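Local coordinates for protein beta-phosphoglucomutase (Clostridium difficile, PDB 4GIB) that probably interconverts beta-D-glucose 1-phosphate and beta-D-glucose 6-phosphate as a magnesium-dependent phosphomutase of the HAD-like superfamily, at residues S75-L80 against N84-F89; T38-Y43 against N103-L108; G164-N169 against P173-M178; P187-G192 against E239-Y244. All blocks are in the same frame, centred on the assembly; numbering follows the deposited sequence.

Interaction 1: S75-L80 against N84-F89. With PO4 (phosphate ion), chain G.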
# COMPACT_ATOMS: atom_id res chain seq x y z
N SER A 75 -13.09 0.61 -4.41
CA SER A 75 -12.71 -0.34 -5.45
C SER A 75 -13.94 -0.90 -6.13
O SER A 75 -13.97 -1.00 -7.35
CB SER A 75 -11.87 -1.49 -4.88
OG SER A 75 -10.67 -1.00 -4.33
N LEU A 76 -14.96 -1.24 -5.34
CA LEU A 76 -16.20 -1.77 -5.88
C LEU A 76 -16.90 -0.73 -6.77
O LEU A 76 -17.38 -1.08 -7.84
CB LEU A 76 -17.14 -2.28 -4.75
CG LEU A 76 -18.53 -2.80 -5.19
CD1 LEU A 76 -18.39 -3.91 -6.22
CD2 LEU A 76 -19.38 -3.27 -4.00
N ASP A 77 -16.96 0.53 -6.33
CA ASP A 77 -17.58 1.62 -7.11
C ASP A 77 -16.88 1.83 -8.45
O ASP A 77 -17.54 2.09 -9.46
CB ASP A 77 -17.60 2.96 -6.33
CG ASP A 77 -18.83 3.12 -5.44
OD1 ASP A 77 -19.72 2.24 -5.43
OD2 ASP A 77 -18.93 4.16 -4.75
N ARG A 78 -15.55 1.75 -8.46
CA ARG A 78 -14.82 1.87 -9.71
C ARG A 78 -15.12 0.69 -10.65
O ARG A 78 -15.20 0.86 -11.86
CB ARG A 78 -13.31 1.99 -9.45
CG ARG A 78 -12.95 3.27 -8.74
CD ARG A 78 -11.47 3.43 -8.57
NE ARG A 78 -11.19 4.59 -7.74
CZ ARG A 78 -9.98 5.07 -7.49
NH1 ARG A 78 -8.90 4.49 -8.02
NH2 ARG A 78 -9.84 6.14 -6.70
N ILE A 79 -15.29 -0.51 -10.11
CA ILE A 79 -15.63 -1.64 -10.95
C ILE A 79 -17.01 -1.41 -11.58
O ILE A 79 -17.19 -1.57 -12.78
CB ILE A 79 -15.63 -2.97 -10.18
CG1 ILE A 79 -14.22 -3.28 -9.67
CG2 ILE A 79 -16.10 -4.10 -11.08
CD1 ILE A 79 -14.15 -4.50 -8.76
N LEU A 80 -17.97 -1.00 -10.76
CA LEU A 80 -19.33 -0.75 -11.26
C LEU A 80 -19.34 0.39 -12.27
O LEU A 80 -20.04 0.32 -13.27
CB LEU A 80 -20.27 -0.48 -10.11
CG LEU A 80 -20.34 -1.66 -9.15
CD1 LEU A 80 -21.20 -1.30 -7.96
CD2 LEU A 80 -20.83 -2.94 -9.83
N ASN A 84 -20.84 1.38 -16.08
CA ASN A 84 -21.88 2.41 -15.97
C ASN A 84 -23.02 2.07 -15.01
O ASN A 84 -24.16 2.54 -15.19
CB ASN A 84 -22.48 2.70 -17.36
CG ASN A 84 -21.45 3.21 -18.33
OD1 ASN A 84 -20.54 3.93 -17.95
ND2 ASN A 84 -21.59 2.83 -19.57
N LYS A 85 -22.73 1.28 -13.99
CA LYS A 85 -23.75 0.90 -13.03
C LYS A 85 -23.36 1.22 -11.59
O LYS A 85 -23.88 0.62 -10.66
CB LYS A 85 -24.14 -0.58 -13.22
CG LYS A 85 -22.97 -1.56 -13.17
CD LYS A 85 -23.41 -2.98 -13.36
CE LYS A 85 -23.83 -3.27 -14.79
NZ LYS A 85 -24.33 -4.65 -14.90
N LYS A 86 -22.45 2.18 -11.42
CA LYS A 86 -22.01 2.60 -10.09
C LYS A 86 -23.17 3.12 -9.24
O LYS A 86 -23.22 2.86 -8.04
CB LYS A 86 -20.93 3.69 -10.19
CG LYS A 86 -20.48 4.29 -8.86
CD LYS A 86 -19.49 5.44 -9.08
CE LYS A 86 -19.16 6.18 -7.78
NZ LYS A 86 -18.14 7.29 -7.99
N TYR A 87 -24.10 3.85 -9.86
CA TYR A 87 -25.23 4.43 -9.13
C TYR A 87 -26.53 3.62 -9.23
O TYR A 87 -27.57 4.06 -8.75
CB TYR A 87 -25.46 5.89 -9.58
CG TYR A 87 -24.21 6.76 -9.42
CD1 TYR A 87 -23.83 7.22 -8.16
CD2 TYR A 87 -23.42 7.09 -10.51
CE1 TYR A 87 -22.68 7.99 -7.99
CE2 TYR A 87 -22.27 7.88 -10.36
CZ TYR A 87 -21.90 8.32 -9.09
OH TYR A 87 -20.77 9.09 -8.92
N SER A 88 -26.45 2.43 -9.81
CA SER A 88 -27.64 1.61 -10.02
C SER A 88 -27.93 0.68 -8.84
O SER A 88 -29.02 0.16 -8.74
CB SER A 88 -27.47 0.78 -11.28
OG SER A 88 -26.93 1.58 -12.30
N PHE A 89 -26.95 0.48 -7.97
CA PHE A 89 -27.09 -0.36 -6.79
C PHE A 89 -27.19 0.47 -5.53
O PHE A 89 -26.56 1.53 -5.44
CB PHE A 89 -25.85 -1.24 -6.61
CG PHE A 89 -25.58 -2.17 -7.75
CD1 PHE A 89 -24.88 -1.74 -8.86
CD2 PHE A 89 -25.97 -3.49 -7.69
CE1 PHE A 89 -24.61 -2.59 -9.91
CE2 PHE A 89 -25.71 -4.36 -8.72
CZ PHE A 89 -25.03 -3.90 -9.84
P PO4 G . -17.52 8.90 -4.56
O1 PO4 G . -16.16 9.23 -5.14
O2 PO4 G . -17.67 7.39 -4.49
O3 PO4 G . -17.64 9.48 -3.17
O4 PO4 G . -18.60 9.48 -5.45
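A Schellman motif ends helix 72-82 here: Lys85 N reaches back to Leu80 O at 2.9 Å, a nearly straight bond (168°) whose donor sits above the carbonyl plane. Asn84, with positive phi, is the C-prime residue, and Asn84 N pairs with Glu81 O. The turn folds the following loop against the last helical residues. Leu80 packs against the returning loop: its CB rests on Lys86 CA at 3.5 Å, while CD2 meets the Phe89 ring obliquely, 3.8 Å from Phe89 CE1, with CD1 close to Phe89 CD1. Next along the loop, Lys86 lays an extended chain across Asp77. Its methylenes run past Asp77 O and bring Lys86 CE to 3.6 Å from Asp77 OD2. The ammonium itself stops short of a salt bridge, with Lys86 NZ 4.6 Å from Asp77 OD2. It makes long, weak bonds to Tyr87 OH and to a phosphate oxygen, the ion probably coming from the crystallisation liquor. Lys86 CG also lies over the centre of the Tyr87 ring. Lys85 turns its ammonium elsewhere, to Val55 O beyond helix 41-53. The turn is held by the two Schellman backbone bonds, with the Leu80 packing beside them. The attraction between Asp77 and Lys86 is probably weak and adds to their methylene contact; Asp77 OD1 also forms a long, weak ion pair with Lys94.

Interaction 2: T38-Y43 against N103-L108. With GLY (glycine), chain H.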
# COMPACT_ATOMS: atom_id res chain seq x y z
N THR A 38 4.62 -7.49 0.55
CA THR A 38 4.23 -8.74 -0.06
C THR A 38 3.25 -8.48 -1.22
O THR A 38 2.69 -7.39 -1.32
CB THR A 38 3.56 -9.66 1.00
OG1 THR A 38 3.46 -11.00 0.50
CG2 THR A 38 2.19 -9.13 1.40
N ASP A 39 3.03 -9.47 -2.07
CA ASP A 39 2.11 -9.31 -3.20
C ASP A 39 0.70 -9.78 -2.88
O ASP A 39 0.46 -10.96 -2.63
CB ASP A 39 2.66 -10.04 -4.41
CG ASP A 39 4.00 -9.48 -4.86
OD1 ASP A 39 4.11 -8.26 -5.09
OD2 ASP A 39 4.95 -10.27 -4.98
N THR A 40 -0.23 -8.84 -2.87
CA THR A 40 -1.65 -9.13 -2.61
C THR A 40 -2.55 -8.74 -3.79
O THR A 40 -3.74 -9.14 -3.84
CB THR A 40 -2.12 -8.31 -1.43
OG1 THR A 40 -1.95 -6.93 -1.74
CG2 THR A 40 -1.31 -8.66 -0.17
N ALA A 41 -1.99 -7.98 -4.74
CA ALA A 41 -2.73 -7.44 -5.88
C ALA A 41 -3.42 -8.51 -6.72
O ALA A 41 -4.57 -8.34 -7.14
CB ALA A 41 -1.79 -6.57 -6.76
N TYR A 42 -2.72 -9.61 -6.97
CA TYR A 42 -3.32 -10.67 -7.75
C TYR A 42 -4.48 -11.32 -7.00
O TYR A 42 -5.50 -11.69 -7.60
CB TYR A 42 -2.30 -11.71 -8.18
CG TYR A 42 -2.83 -12.60 -9.27
CD1 TYR A 42 -3.01 -12.10 -10.56
CD2 TYR A 42 -3.14 -13.93 -9.04
CE1 TYR A 42 -3.50 -12.90 -11.58
CE2 TYR A 42 -3.63 -14.74 -10.06
CZ TYR A 42 -3.80 -14.22 -11.33
OH TYR A 42 -4.26 -15.01 -12.34
N TYR A 43 -4.35 -11.46 -5.67
CA TYR A 43 -5.42 -12.08 -4.87
C TYR A 43 -6.68 -11.21 -4.90
O TYR A 43 -7.77 -11.72 -5.05
CB TYR A 43 -4.98 -12.35 -3.43
CG TYR A 43 -3.80 -13.27 -3.31
CD1 TYR A 43 -3.82 -14.53 -3.90
CD2 TYR A 43 -2.69 -12.93 -2.54
CE1 TYR A 43 -2.74 -15.41 -3.78
CE2 TYR A 43 -1.60 -13.81 -2.41
CZ TYR A 43 -1.64 -15.04 -3.04
OH TYR A 43 -0.59 -15.92 -2.93
N ASN A 103 -14.80 -12.19 1.91
CA ASN A 103 -14.69 -13.59 2.34
C ASN A 103 -13.82 -14.39 1.38
O ASN A 103 -12.99 -15.19 1.80
CB ASN A 103 -16.07 -14.24 2.43
CG ASN A 103 -16.93 -13.66 3.55
OD1 ASN A 103 -16.42 -13.05 4.49
ND2 ASN A 103 -18.25 -13.87 3.45
N TYR A 104 -14.00 -14.17 0.09
CA TYR A 104 -13.21 -14.90 -0.89
C TYR A 104 -11.75 -14.44 -0.85
O TYR A 104 -10.86 -15.27 -0.90
CB TYR A 104 -13.84 -14.79 -2.29
CG TYR A 104 -13.17 -15.68 -3.31
CD1 TYR A 104 -13.03 -17.04 -3.07
CD2 TYR A 104 -12.68 -15.17 -4.50
CE1 TYR A 104 -12.41 -17.86 -3.99
CE2 TYR A 104 -12.06 -15.99 -5.44
CZ TYR A 104 -11.93 -17.34 -5.17
OH TYR A 104 -11.32 -18.16 -6.08
N TYR A 105 -11.51 -13.14 -0.70
CA TYR A 105 -10.15 -12.61 -0.61
C TYR A 105 -9.43 -13.17 0.65
O TYR A 105 -8.28 -13.63 0.57
CB TYR A 105 -10.14 -11.07 -0.60
CG TYR A 105 -8.77 -10.48 -0.35
CD1 TYR A 105 -7.79 -10.51 -1.34
CD2 TYR A 105 -8.46 -9.88 0.88
CE1 TYR A 105 -6.51 -10.00 -1.10
CE2 TYR A 105 -7.21 -9.34 1.11
CZ TYR A 105 -6.23 -9.41 0.12
OH TYR A 105 -4.97 -8.89 0.35
N VAL A 106 -10.13 -13.16 1.78
CA VAL A 106 -9.59 -13.64 3.06
C VAL A 106 -9.21 -15.12 2.97
O VAL A 106 -8.24 -15.57 3.59
CB VAL A 106 -10.61 -13.38 4.19
CG1 VAL A 106 -10.30 -14.22 5.48
CG2 VAL A 106 -10.67 -11.88 4.48
N SER A 107 -9.96 -15.87 2.19
CA SER A 107 -9.69 -17.27 2.00
C SER A 107 -8.40 -17.46 1.22
O SER A 107 -7.65 -18.40 1.45
CB SER A 107 -10.86 -17.91 1.26
OG SER A 107 -10.57 -19.26 1.01
N LEU A 108 -8.13 -16.57 0.28
CA LEU A 108 -6.90 -16.66 -0.51
C LEU A 108 -5.69 -16.27 0.30
O LEU A 108 -4.70 -16.98 0.30
CB LEU A 108 -6.98 -15.80 -1.77
CG LEU A 108 -8.07 -16.21 -2.77
CD1 LEU A 108 -8.14 -15.20 -3.89
CD2 LEU A 108 -7.81 -17.61 -3.32
N GLY H . 1.69 -12.89 -9.00
CA GLY H . 1.99 -14.10 -9.83
C GLY H . 1.00 -14.29 -10.96
O GLY H . 1.36 -14.24 -12.14
OXT GLY H . -0.19 -14.51 -10.75
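Thr40, which meets Tyr105 across this contact, joins Ala41 in gripping one polar atom: both backbone N-H groups bind OD1 of Asp34, the predicted proton donor/acceptor. The same threonine turns its CB to the phenol, 3.4 Å from Tyr105 OH, with its CG2 a little farther from that oxygen. A chi1 of 173° swings the Tyr105 ring off helix 91-109 toward the start of helix 41-53. Thr40 O lies at the ring edge, near its plane, and Tyr43 CB presses obliquely on the ring, 3.6 Å from Tyr105 CE1. One turn on, Leu108 continues the contact: its CD1 touches Tyr43 O at 3.7 Å and its CB lies 4.0 Å from Tyr43 CD1. No hydrogen bond crosses between the two segments. His44 stacks on the Tyr105 ring, and Asn143, a predicted substrate-binding residue, touches it as well. A bound glycine sets its OXT over the centre of the neighbouring Tyr42 ring, 3.5 Å from Tyr42 CD2. The linker after the nucleophile loop and the first cap helix thus pack on helix 91-109, consistent with the helical cap inserted after the first strand in beta-phosphoglucomutases of the HAD superfamily.

Interaction 3: G164-N169 against P173-M178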
# COMPACT_ATOMS: atom_id res chain seq x y z
N GLY A 164 -9.99 1.62 7.91
CA GLY A 164 -11.39 1.84 8.28
C GLY A 164 -11.70 3.27 8.70
O GLY A 164 -12.84 3.68 8.67
N LYS A 165 -10.68 4.03 9.10
CA LYS A 165 -10.88 5.43 9.50
C LYS A 165 -10.39 6.44 8.46
O LYS A 165 -10.58 7.65 8.62
CB LYS A 165 -10.24 5.67 10.86
CG LYS A 165 -10.93 4.84 11.95
CD LYS A 165 -10.43 5.13 13.35
CE LYS A 165 -8.98 4.74 13.53
NZ LYS A 165 -8.57 4.82 14.97
N CYS A 166 -9.79 5.95 7.40
CA CYS A 166 -9.33 6.80 6.31
C CYS A 166 -10.50 7.14 5.39
O CYS A 166 -11.19 6.25 4.87
CB CYS A 166 -8.26 6.08 5.51
SG CYS A 166 -7.68 7.03 4.12
N LYS A 167 -10.70 8.43 5.15
CA LYS A 167 -11.81 8.92 4.33
C LYS A 167 -11.43 9.28 2.90
O LYS A 167 -12.29 9.71 2.13
CB LYS A 167 -12.43 10.14 5.00
CG LYS A 167 -13.06 9.85 6.37
CD LYS A 167 -14.22 8.87 6.21
CE LYS A 167 -14.98 8.64 7.51
NZ LYS A 167 -16.06 7.63 7.32
N ASN A 168 -10.17 9.08 2.53
CA ASN A 168 -9.69 9.47 1.21
C ASN A 168 -8.59 8.55 0.70
O ASN A 168 -7.53 8.36 1.32
CB ASN A 168 -9.17 10.91 1.28
CG ASN A 168 -10.29 11.91 1.59
OD1 ASN A 168 -11.14 12.17 0.75
ND2 ASN A 168 -10.27 12.49 2.79
N ASN A 169 -8.85 7.97 -0.46
CA ASN A 169 -7.90 7.06 -1.07
C ASN A 169 -6.79 7.80 -1.74
O ASN A 169 -6.93 8.98 -2.08
CB ASN A 169 -8.61 6.17 -2.08
CG ASN A 169 -9.30 5.03 -1.43
OD1 ASN A 169 -8.65 4.07 -1.01
ND2 ASN A 169 -10.62 5.10 -1.35
N PRO A 173 -3.26 12.17 0.41
CA PRO A 173 -2.20 11.73 1.33
C PRO A 173 -2.65 11.25 2.70
O PRO A 173 -1.81 10.92 3.53
CB PRO A 173 -1.31 12.98 1.45
CG PRO A 173 -2.19 14.11 1.20
CD PRO A 173 -3.31 13.64 0.27
N GLU A 174 -3.96 11.18 2.93
CA GLU A 174 -4.48 10.79 4.23
C GLU A 174 -3.81 9.56 4.88
O GLU A 174 -3.26 9.66 5.98
CB GLU A 174 -5.99 10.61 4.13
CG GLU A 174 -6.70 10.33 5.42
CD GLU A 174 -8.11 10.90 5.43
OE1 GLU A 174 -8.99 10.41 6.18
OE2 GLU A 174 -8.35 11.88 4.68
N ILE A 175 -3.83 8.42 4.18
CA ILE A 175 -3.33 7.17 4.75
C ILE A 175 -1.87 7.24 5.22
O ILE A 175 -1.49 6.54 6.16
CB ILE A 175 -3.51 5.97 3.75
CG1 ILE A 175 -3.59 4.65 4.53
CG2 ILE A 175 -2.41 5.99 2.65
CD1 ILE A 175 -4.82 4.58 5.45
N PHE A 176 -1.06 8.08 4.55
CA PHE A 176 0.33 8.29 4.93
C PHE A 176 0.47 9.29 6.08
O PHE A 176 1.34 9.12 6.94
CB PHE A 176 1.18 8.69 3.73
CG PHE A 176 1.53 7.55 2.87
CD1 PHE A 176 2.63 6.76 3.19
CD2 PHE A 176 0.76 7.23 1.78
CE1 PHE A 176 2.94 5.69 2.43
CE2 PHE A 176 1.08 6.16 1.00
CZ PHE A 176 2.17 5.39 1.32
N LEU A 177 -0.38 10.33 6.10
CA LEU A 177 -0.40 11.28 7.21
C LEU A 177 -0.85 10.56 8.49
O LEU A 177 -0.40 10.91 9.59
CB LEU A 177 -1.35 12.44 6.94
CG LEU A 177 -1.06 13.43 5.81
CD1 LEU A 177 -2.29 14.37 5.67
CD2 LEU A 177 0.26 14.21 6.04
N MET A 178 -1.75 9.58 8.36
CA MET A 178 -2.23 8.82 9.52
C MET A 178 -1.13 8.07 10.24
O MET A 178 -1.15 7.97 11.47
CB MET A 178 -3.33 7.83 9.11
CG MET A 178 -4.64 8.49 8.75
SD MET A 178 -5.85 7.30 8.12
CE MET A 178 -6.13 6.28 9.58
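The irregular loop 164-169 runs past the first turn of helix 174-183, and the backbones come closest at two points: Cys166 CA and Ile175 CA are 6.2 Å apart, as are Asn168 CA and Glu174 CA. Glu174 bridges this gap with its carboxylate. Swung opposite its own backbone N (chi1 -175°) and bent at chi2, the side chain spans from the helix to the loop, and each oxygen takes one N-H. Lys167 N gives a straight bond of 2.8 Å to Glu174 OE1, coming in from above the carboxylate plane. Asn168 ND2 gives an equally short one, 2.8 Å to Glu174 OE2, on the syn side and 33° out of that plane, while the oxygen lies in the plane of the Asn168 amide. Two donors on separate oxygens fix the rotation of the carboxylate. Beside these bonds, Cys166 carries the apolar part of the contact: SG meets Glu174 CG at 3.7 Å, and CB touches both Ile175 CD1 and Met178 SD, each at 3.8 Å. The thiol sulfur also accepts Asn168 N at 3.6 Å, a long bond within the loop. Asn169, whose CB points away from the helix, accepts Ser71 N of the predicted substrate loop at its OD1, and Ile175 O receives Ser138 OG. Between the two segments lies Lys170, predicted to assist phosphoryl transfer. A lysine in the loop leading into a core helix is characteristic of motif III of the HAD superfamily, and the Glu174 bonds join the loop just before that lysine to the helix just after it.

Interaction 4: P187-G192 against E239-Y244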
# COMPACT_ATOMS: atom_id res chain seq x y z
N PRO A 187 6.32 14.40 9.13
CA PRO A 187 6.31 13.84 7.79
C PRO A 187 7.54 14.22 6.97
O PRO A 187 8.03 13.41 6.16
CB PRO A 187 5.05 14.44 7.16
CG PRO A 187 4.19 14.82 8.27
CD PRO A 187 5.07 15.12 9.43
N GLN A 188 8.05 15.43 7.18
CA GLN A 188 9.25 15.90 6.46
C GLN A 188 10.48 15.03 6.74
O GLN A 188 11.45 15.05 5.99
CB GLN A 188 9.54 17.37 6.78
CG GLN A 188 8.45 18.31 6.27
CD GLN A 188 8.73 19.77 6.58
OE1 GLN A 188 9.64 20.10 7.34
NE2 GLN A 188 7.93 20.66 6.00
N ASN A 189 10.43 14.25 7.82
CA ASN A 189 11.53 13.37 8.18
C ASN A 189 11.18 11.91 7.97
O ASN A 189 11.88 11.02 8.47
CB ASN A 189 11.92 13.63 9.63
CG ASN A 189 12.39 15.06 9.85
OD1 ASN A 189 11.96 15.73 10.80
ND2 ASN A 189 13.23 15.55 8.95
N CYS A 190 10.11 11.67 7.21
CA CYS A 190 9.65 10.32 6.93
C CYS A 190 9.98 9.90 5.51
O CYS A 190 10.11 10.73 4.63
CB CYS A 190 8.12 10.23 7.10
SG CYS A 190 7.58 10.44 8.77
N ILE A 191 10.13 8.59 5.33
CA ILE A 191 10.41 7.99 4.03
C ILE A 191 9.18 7.14 3.77
O ILE A 191 8.79 6.34 4.64
CB ILE A 191 11.61 6.98 4.03
CG1 ILE A 191 12.88 7.54 4.67
CG2 ILE A 191 11.89 6.48 2.60
CD1 ILE A 191 13.84 8.23 3.74
N GLY A 192 8.56 7.30 2.61
CA GLY A 192 7.40 6.50 2.23
C GLY A 192 7.80 5.59 1.07
O GLY A 192 8.37 6.08 0.07
N GLU A 239 21.70 7.54 2.03
CA GLU A 239 22.52 8.45 1.24
C GLU A 239 21.60 9.29 0.32
O GLU A 239 21.75 10.52 0.24
CB GLU A 239 23.58 7.68 0.46
CG GLU A 239 24.51 8.51 -0.45
CD GLU A 239 25.40 9.51 0.31
OE1 GLU A 239 24.87 10.34 1.09
OE2 GLU A 239 26.64 9.51 0.07
N LYS A 240 20.64 8.64 -0.34
CA LYS A 240 19.72 9.34 -1.24
C LYS A 240 18.77 10.28 -0.48
O LYS A 240 18.37 11.33 -1.00
CB LYS A 240 18.92 8.35 -2.09
CG LYS A 240 19.77 7.61 -3.14
CD LYS A 240 20.34 8.59 -4.17
CE LYS A 240 21.26 7.92 -5.16
NZ LYS A 240 21.90 8.93 -6.06
N TYR A 241 18.43 9.91 0.74
CA TYR A 241 17.57 10.73 1.58
C TYR A 241 18.26 12.04 1.95
O TYR A 241 17.65 13.10 1.89
CB TYR A 241 17.18 9.98 2.85
CG TYR A 241 16.39 10.82 3.81
CD1 TYR A 241 15.06 11.11 3.56
CD2 TYR A 241 16.97 11.33 4.97
CE1 TYR A 241 14.32 11.86 4.43
CE2 TYR A 241 16.23 12.09 5.86
CZ TYR A 241 14.90 12.35 5.58
OH TYR A 241 14.14 13.11 6.42
N ASN A 242 19.53 11.95 2.33
CA ASN A 242 20.33 13.12 2.70
C ASN A 242 20.50 14.09 1.54
O ASN A 242 20.56 15.31 1.73
CB ASN A 242 21.72 12.70 3.19
CG ASN A 242 21.68 11.99 4.54
OD1 ASN A 242 20.63 11.89 5.17
ND2 ASN A 242 22.83 11.49 4.98
N GLU A 243 20.58 13.54 0.34
CA GLU A 243 20.72 14.33 -0.88
C GLU A 243 19.45 15.14 -1.10
O GLU A 243 19.49 16.35 -1.31
CB GLU A 243 20.99 13.40 -2.07
CG GLU A 243 20.89 14.04 -3.43
CD GLU A 243 21.29 13.09 -4.55
OE1 GLU A 243 21.07 13.45 -5.73
OE2 GLU A 243 21.82 11.99 -4.25
N TYR A 244 18.32 14.45 -1.00
CA TYR A 244 17.01 15.04 -1.15
C TYR A 244 16.73 16.14 -0.14
O TYR A 244 16.17 17.18 -0.49
CB TYR A 244 15.98 13.93 -1.03
CG TYR A 244 14.57 14.38 -0.74
CD1 TYR A 244 13.73 14.80 -1.76
CD2 TYR A 244 14.08 14.33 0.56
CE1 TYR A 244 12.42 15.19 -1.48
CE2 TYR A 244 12.78 14.70 0.84
CZ TYR A 244 11.95 15.13 -0.18
OH TYR A 244 10.67 15.50 0.09
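In the Rossmann-like core of this HAD enzyme, Tyr241 of the C-terminal helix 234-247 covers the start of strand 190-194, an inner strand of the parallel sheet. The phenol carries the contact. The ring projects from the helix with CG trans to the amide nitrogen (chi1 175°), and its hydroxyl end reaches the turn before the strand, where Tyr241 OH donates a weak bond to Gln188 O at 3.3 Å. Asn189 CA sits at the ring edge, near its plane, 3.2 Å from Tyr241 OH. Nearer the helix, Ile191 CD1 lies obliquely against the ring, although its modelled closeness to Tyr241 CD1 is doubtful. Ile191 also packs on Phe209 and Val211 of the next strand, and its backbone bonds to Ala28 and Ile30 tie it to strand 28-31. Ile26, just before strand 28-31, also touches Tyr241. Gln188 O also accepts a hydrogen bond from Arg248 NH2, at the end of the modelled chain. The turn ahead of the strand is closed by Cys190 N donating to Pro187 O at 2.9 Å.

In the fold
From the N terminus, the chain first enters interaction 2, whose segments close a long excursion of helices and loops without a strand, between helices 41-53 and 91-109. Interaction 1 is nested inside that loop, ending helix 72-82 and starting the run to helix 91-109; their nearest atoms are about 10 Å apart. Interactions 3 and 4 follow in series. Interaction 3 closes a short loop before helix 174-183, and interaction 4 spans from strand 190-194 to the C-terminal helix, with its nearest atoms about 5 Å from interaction 3. Interactions 1 and 2 lie among the helices of what is probably the cap, whereas 3 and 4 join loops and helices of the sheet-based core; none of the four cross.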